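Local coordinates for Lmo0305 protein (Listeria monocytogenes, PDB 3PJ0) that is of unproven function but belongs to the beta-eliminating lyase family of fold-type I proteins that carry pyridoxal phosphate as a Schiff base on a lysine, at residues L6-L17 against Q311-L322. Numbering follows the deposited sequence.
Sequences LKTSYQKTPYKL and QDETGVGISGYL
Ser-9 OG, on the N-terminal helix, gives its proton to Asp-312 OD1 at 2.6 Å and accepts one from Gln-311 NE2 at 3.1 Å. The serine oxygen meets the aspartate from above the carboxylate plane, whereas it lies almost in the amide plane of Gln-311; a water joins Asp-312 OD1 to the backbone O of Ser-9. While NE2 donates to Ser-9 OG, Gln-311 OE1 accepts from the backbone N-H groups of Ile-318 and Ser-319 within its own segment, 311-322, and also sits at the edge of the Tyr-10 ring. With CG anti to the backbone N (chi1 -177°), that ring is carried over Gly-320, whose N lies above one face toward the rim and whose CA makes a CH-pi contact 3.9 Å from the centroid, while Lys-16 CE packs on the opposite face. Further along, residues 15-16 and 316-317 form a two-stranded parallel ladder, with Tyr-15 N on Gly-315 O, Gly-317 N on Tyr-15 O at 2.7 Å, and Leu-17 N on Gly-317 O. Gly-317, without a side chain, leaves room for Thr-13 OG1 and the Lys-16 chain. Leu-17 CD2 packs against Val-316 CG1, and Leu-6 CD2 reaches Leu-322. Side-chain bonds of Ser-9 and the backbone ladder thus together join helix 2-11 and strand 15-16 to helix 300-314 and strand 316-317.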
# COMPACT_ATOMS: atom_id res chain seq x y z
N LEU A 6 -32.16 9.25 -0.36
CA LEU A 6 -31.86 7.96 -1.03
C LEU A 6 -30.74 7.23 -0.31
O LEU A 6 -30.83 6.03 -0.07
CB LEU A 6 -31.48 8.17 -2.50
CG LEU A 6 -31.23 6.90 -3.33
CD1 LEU A 6 -32.48 6.04 -3.44
CD2 LEU A 6 -30.73 7.24 -4.72
N LYS A 7 -29.67 7.96 0.00
CA LYS A 7 -28.50 7.39 0.71
C LYS A 7 -28.94 6.75 2.03
O LYS A 7 -28.57 5.61 2.34
CB LYS A 7 -27.49 8.51 1.01
CG LYS A 7 -26.28 8.09 1.84
CD LYS A 7 -25.74 9.24 2.74
CE LYS A 7 -26.69 9.49 3.95
NZ LYS A 7 -26.27 10.56 4.90
N THR A 8 -29.73 7.48 2.80
CA THR A 8 -30.21 7.03 4.11
C THR A 8 -31.12 5.83 3.97
O THR A 8 -30.99 4.86 4.72
CB THR A 8 -30.94 8.18 4.86
OG1 THR A 8 -29.98 9.19 5.19
CG2 THR A 8 -31.62 7.68 6.13
N SER A 9 -32.04 5.88 3.00
CA SER A 9 -32.94 4.76 2.74
C SER A 9 -32.18 3.48 2.39
O SER A 9 -32.51 2.38 2.86
CB SER A 9 -33.86 5.14 1.58
OG SER A 9 -34.71 4.07 1.22
N TYR A 10 -31.18 3.64 1.54
CA TYR A 10 -30.35 2.51 1.08
C TYR A 10 -29.54 1.92 2.22
O TYR A 10 -29.50 0.69 2.40
CB TYR A 10 -29.40 2.98 -0.01
CG TYR A 10 -28.53 1.90 -0.63
CD1 TYR A 10 -29.04 1.07 -1.63
CD2 TYR A 10 -27.21 1.73 -0.26
CE1 TYR A 10 -28.27 0.10 -2.23
CE2 TYR A 10 -26.41 0.74 -0.88
CZ TYR A 10 -26.96 -0.06 -1.86
OH TYR A 10 -26.22 -1.02 -2.51
N GLN A 11 -28.89 2.81 2.97
CA GLN A 11 -28.10 2.38 4.11
C GLN A 11 -28.91 1.57 5.16
O GLN A 11 -28.36 0.66 5.76
CB GLN A 11 -27.32 3.57 4.71
CG GLN A 11 -26.17 3.99 3.79
CD GLN A 11 -25.43 5.24 4.23
OE1 GLN A 11 -25.94 6.07 4.99
NE2 GLN A 11 -24.22 5.40 3.71
N LYS A 12 -30.22 1.83 5.29
CA LYS A 12 -31.08 1.15 6.26
C LYS A 12 -31.60 -0.21 5.81
O LYS A 12 -32.18 -0.96 6.61
CB LYS A 12 -32.29 2.03 6.59
CG LYS A 12 -32.00 3.27 7.42
CD LYS A 12 -33.21 4.19 7.42
CE LYS A 12 -33.12 5.25 8.48
NZ LYS A 12 -34.32 6.14 8.48
N THR A 13 -31.41 -0.55 4.53
CA THR A 13 -31.98 -1.82 4.04
C THR A 13 -31.22 -3.02 4.56
O THR A 13 -30.00 -3.02 4.58
CB THR A 13 -32.03 -1.86 2.50
OG1 THR A 13 -30.71 -1.66 1.97
CG2 THR A 13 -32.97 -0.82 1.95
N PRO A 14 -31.95 -4.06 5.00
CA PRO A 14 -31.25 -5.25 5.47
C PRO A 14 -30.70 -6.07 4.29
O PRO A 14 -29.66 -6.74 4.44
CB PRO A 14 -32.32 -6.01 6.27
CG PRO A 14 -33.61 -5.50 5.82
CD PRO A 14 -33.38 -4.08 5.37
N TYR A 15 -31.38 -6.00 3.15
CA TYR A 15 -30.96 -6.71 1.96
C TYR A 15 -30.44 -5.77 0.86
O TYR A 15 -30.82 -4.60 0.80
CB TYR A 15 -32.11 -7.55 1.43
CG TYR A 15 -32.77 -8.43 2.50
CD1 TYR A 15 -32.11 -9.51 3.05
CD2 TYR A 15 -34.07 -8.19 2.92
CE1 TYR A 15 -32.72 -10.32 4.02
CE2 TYR A 15 -34.69 -8.99 3.88
CZ TYR A 15 -34.00 -10.05 4.43
OH TYR A 15 -34.61 -10.84 5.37
N LYS A 16 -29.60 -6.30 -0.02
CA LYS A 16 -29.01 -5.52 -1.11
C LYS A 16 -29.00 -6.32 -2.43
O LYS A 16 -28.68 -7.51 -2.43
CB LYS A 16 -27.57 -5.15 -0.79
CG LYS A 16 -27.32 -4.30 0.44
CD LYS A 16 -27.86 -2.88 0.26
CE LYS A 16 -27.44 -1.97 1.41
NZ LYS A 16 -27.99 -2.39 2.73
N LEU A 17 -29.35 -5.68 -3.55
CA LEU A 17 -29.22 -6.34 -4.83
C LEU A 17 -27.72 -6.52 -5.13
O LEU A 17 -27.28 -7.57 -5.56
CB LEU A 17 -29.85 -5.52 -5.96
CG LEU A 17 -31.36 -5.26 -6.02
CD1 LEU A 17 -31.57 -4.36 -7.20
CD2 LEU A 17 -32.20 -6.53 -6.16
N GLN A 311 -37.47 0.95 -1.36
CA GLN A 311 -36.50 0.42 -0.40
C GLN A 311 -37.07 0.39 1.03
O GLN A 311 -36.92 -0.59 1.76
CB GLN A 311 -35.20 1.24 -0.45
CG GLN A 311 -34.42 1.04 -1.79
CD GLN A 311 -33.20 1.94 -1.96
OE1 GLN A 311 -32.33 1.64 -2.76
NE2 GLN A 311 -33.14 3.04 -1.21
N ASP A 312 -37.76 1.46 1.40
CA ASP A 312 -38.36 1.54 2.74
C ASP A 312 -39.47 0.50 2.96
O ASP A 312 -39.59 -0.05 4.06
CB ASP A 312 -38.94 2.95 2.98
CG ASP A 312 -37.87 4.04 3.04
OD1 ASP A 312 -36.66 3.78 2.98
OD2 ASP A 312 -38.27 5.20 3.16
N GLU A 313 -40.25 0.23 1.92
CA GLU A 313 -41.38 -0.70 1.99
C GLU A 313 -41.03 -2.19 1.78
O GLU A 313 -41.82 -3.06 2.16
CB GLU A 313 -42.47 -0.25 0.99
CG GLU A 313 -43.11 1.10 1.41
CD GLU A 313 -44.05 1.72 0.38
OE1 GLU A 313 -44.21 1.17 -0.73
OE2 GLU A 313 -44.62 2.79 0.69
N THR A 314 -39.89 -2.48 1.17
CA THR A 314 -39.42 -3.87 0.95
C THR A 314 -38.16 -4.33 1.70
O THR A 314 -37.92 -5.54 1.81
CB THR A 314 -39.14 -4.12 -0.55
OG1 THR A 314 -37.95 -3.41 -0.96
CG2 THR A 314 -40.34 -3.68 -1.38
N GLY A 315 -37.34 -3.40 2.17
CA GLY A 315 -36.08 -3.74 2.85
C GLY A 315 -34.97 -4.15 1.89
O GLY A 315 -33.94 -4.63 2.33
N VAL A 316 -35.17 -3.95 0.59
CA VAL A 316 -34.19 -4.30 -0.42
C VAL A 316 -33.53 -3.05 -1.00
O VAL A 316 -34.17 -2.30 -1.71
CB VAL A 316 -34.81 -5.07 -1.63
CG1 VAL A 316 -33.74 -5.38 -2.65
CG2 VAL A 316 -35.54 -6.35 -1.19
N GLY A 317 -32.24 -2.87 -0.72
CA GLY A 317 -31.44 -1.78 -1.30
C GLY A 317 -31.22 -1.92 -2.80
O GLY A 317 -30.61 -2.90 -3.26
N ILE A 318 -31.71 -0.94 -3.57
CA ILE A 318 -31.54 -0.93 -5.02
C ILE A 318 -30.28 -0.15 -5.37
O ILE A 318 -29.35 -0.68 -5.99
CB ILE A 318 -32.74 -0.25 -5.71
CG1 ILE A 318 -34.02 -1.02 -5.40
CG2 ILE A 318 -32.49 -0.16 -7.22
CD1 ILE A 318 -34.00 -2.41 -5.89
N SER A 319 -30.23 1.11 -4.94
CA SER A 319 -29.05 1.94 -5.18
C SER A 319 -28.99 3.07 -4.16
O SER A 319 -30.02 3.64 -3.79
CB SER A 319 -29.02 2.56 -6.57
OG SER A 319 -27.76 3.20 -6.79
N GLY A 320 -27.77 3.39 -3.72
CA GLY A 320 -27.57 4.52 -2.78
C GLY A 320 -27.33 5.85 -3.48
O GLY A 320 -27.23 6.91 -2.84
N TYR A 321 -27.28 5.82 -4.81
CA TYR A 321 -27.04 7.01 -5.58
C TYR A 321 -27.67 6.86 -6.95
O TYR A 321 -27.97 5.74 -7.41
CB TYR A 321 -25.55 7.21 -5.79
CG TYR A 321 -25.00 6.18 -6.75
CD1 TYR A 321 -24.56 4.95 -6.29
CD2 TYR A 321 -24.97 6.41 -8.13
CE1 TYR A 321 -24.11 3.97 -7.17
CE2 TYR A 321 -24.49 5.45 -9.02
CZ TYR A 321 -24.07 4.24 -8.54
OH TYR A 321 -23.63 3.27 -9.40
N LEU A 322 -27.86 7.99 -7.60
CA LEU A 322 -28.30 8.01 -8.98
C LEU A 322 -27.41 8.99 -9.72
O LEU A 322 -27.14 10.08 -9.24
CB LEU A 322 -29.77 8.36 -9.09
CG LEU A 322 -30.77 7.31 -8.62
CD1 LEU A 322 -32.14 7.89 -8.55
CD2 LEU A 322 -30.72 6.06 -9.52
O HOH W 1 -34.93 1.74 4.01
O HOH W 2 -27.68 -2.79 -4.04